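Local atomic coordinates of putative aminotransferase (Actinomadura melliaura, PDB entry 4ZWV), a protein that probably transfers an amino group to a sugar with the help of pyridoxal 5'-phosphate, in the biosynthesis of the AT2433 aminopentose. Residues A[142-145]-A[146-149]. Sequence-based numbering, arbitrary orientation.
Sequences AGIL and DRAE
Asp146, Arg147, Ala148 and Glu149 each donate their backbone N-H to the carbonyl four residues back, from Ala142 O to Leu145 O, in regular alpha-helical i to i+4 bonds of 2.9 to 3.1 Å. The long side chain of Arg147 folds back along the helix. Its CG lies beside its own backbone N, and a bend at chi3 (-69°) brings the guanidinium over the preceding turn, where Gly143 O sits above one face, offset toward the rim. Arg147 NH1 comes within 3.3 Å of Gly143 O, but the angle is too poor for a hydrogen bond. Arg147 NH2 packs 3.4 Å from Ile144 CG1, as the two side chains cross at a slant, while Arg147 NE forms a salt bridge with Glu116. Asp146 also turns back, placing its carboxylate near Ala142 O; Asp146 OD1 and that oxygen, both acceptors, are 3.2 Å apart. Arg155 forms salt bridges with Asp146 OD1 and Glu149 OE1 and a weak hydrogen bond with Ala142 O, and its positive charge would probably ease the approach of the Asp146 carboxylate to that carbonyl. The buried side of the turn is apolar: Ile144 and Ala148 touch Ile119, and Leu145 touches Pro156. Helix 138-152 is the crossover of a beta-alpha-beta unit between the parallel strands 123-129 and 157-161, pinned to helix 112-118 through Ile144 and Arg147 and to the loop leading into strand 157-161 through Arg155.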
loop_
_atom_site.group_PDB
_atom_site.type_symbol
_atom_site.label_atom_id
_atom_site.label_comp_id
_atom_site.label_asym_id
_atom_site.label_seq_id
_atom_site.Cartn_x
_atom_site.Cartn_y
_atom_site.Cartn_z
ATOM N N ALA A 142 -14.477 15.029 22.416
ATOM C CA ALA A 142 -15.802 14.400 22.432
ATOM C C ALA A 142 -16.908 15.408 22.775
ATOM O O ALA A 142 -17.995 15.354 22.202
ATOM C CB ALA A 142 -15.828 13.228 23.413
ATOM N N GLY A 143 -16.637 16.331 23.697
ATOM C CA GLY A 143 -17.603 17.367 24.035
ATOM C C GLY A 143 -17.884 18.315 22.875
ATOM O O GLY A 143 -19.026 18.733 22.647
ATOM N N ILE A 144 -16.833 18.657 22.141
ATOM C CA ILE A 144 -16.969 19.483 20.951
ATOM C C ILE A 144 -17.897 18.809 19.944
ATOM O O ILE A 144 -18.777 19.461 19.367
ATOM C CB ILE A 144 -15.594 19.756 20.321
ATOM C CG1 ILE A 144 -14.822 20.727 21.216
ATOM C CG2 ILE A 144 -15.749 20.320 18.905
ATOM C CD1 ILE A 144 -13.334 20.827 20.892
ATOM N N LEU A 145 -17.719 17.508 19.771
ATOM C CA LEU A 145 -18.546 16.738 18.847
ATOM C C LEU A 145 -19.975 16.583 19.356
ATOM O O LEU A 145 -20.911 16.543 18.551
ATOM C CB LEU A 145 -17.916 15.382 18.593
ATOM C CG LEU A 145 -16.686 15.516 17.700
ATOM C CD1 LEU A 145 -16.090 14.164 17.563
ATOM C CD2 LEU A 145 -17.064 16.089 16.335
ATOM N N ASP A 146 -20.152 16.484 20.675
ATOM C CA ASP A 146 -21.496 16.481 21.243
ATOM C C ASP A 146 -22.257 17.735 20.815
ATOM O O ASP A 146 -23.420 17.666 20.403
ATOM C CB ASP A 146 -21.470 16.423 22.779
ATOM C CG ASP A 146 -20.973 15.093 23.321
ATOM O OD1 ASP A 146 -20.946 14.089 22.582
ATOM O OD2 ASP A 146 -20.636 15.049 24.530
ATOM N N ARG A 147 -21.601 18.886 20.940
ATOM C CA ARG A 147 -22.224 20.155 20.585
ATOM C C ARG A 147 -22.439 20.266 19.079
ATOM O O ARG A 147 -23.445 20.828 18.645
ATOM C CB ARG A 147 -21.385 21.329 21.105
ATOM C CG ARG A 147 -21.366 21.419 22.630
ATOM C CD ARG A 147 -20.650 22.666 23.155
ATOM N NE ARG A 147 -19.205 22.638 22.917
ATOM C CZ ARG A 147 -18.327 21.984 23.679
ATOM N NH1 ARG A 147 -18.737 21.269 24.724
ATOM N NH2 ARG A 147 -17.037 22.032 23.389
ATOM N N ALA A 148 -21.503 19.743 18.293
ATOM C CA ALA A 148 -21.640 19.776 16.841
ATOM C C ALA A 148 -22.832 18.933 16.403
ATOM O O ALA A 148 -23.583 19.323 15.510
ATOM C CB ALA A 148 -20.361 19.285 16.161
ATOM N N GLU A 149 -23.005 17.779 17.037
ATOM C CA GLU A 149 -24.113 16.885 16.707
ATOM C C GLU A 149 -25.464 17.539 17.024
ATOM O O GLU A 149 -26.428 17.411 16.260
ATOM C CB GLU A 149 -23.951 15.556 17.460
ATOM C CG GLU A 149 -25.012 14.504 17.160
ATOM C CD GLU A 149 -24.680 13.160 17.785
ATOM O OE1 GLU A 149 -23.806 13.108 18.675
ATOM O OE2 GLU A 149 -25.273 12.144 17.367
#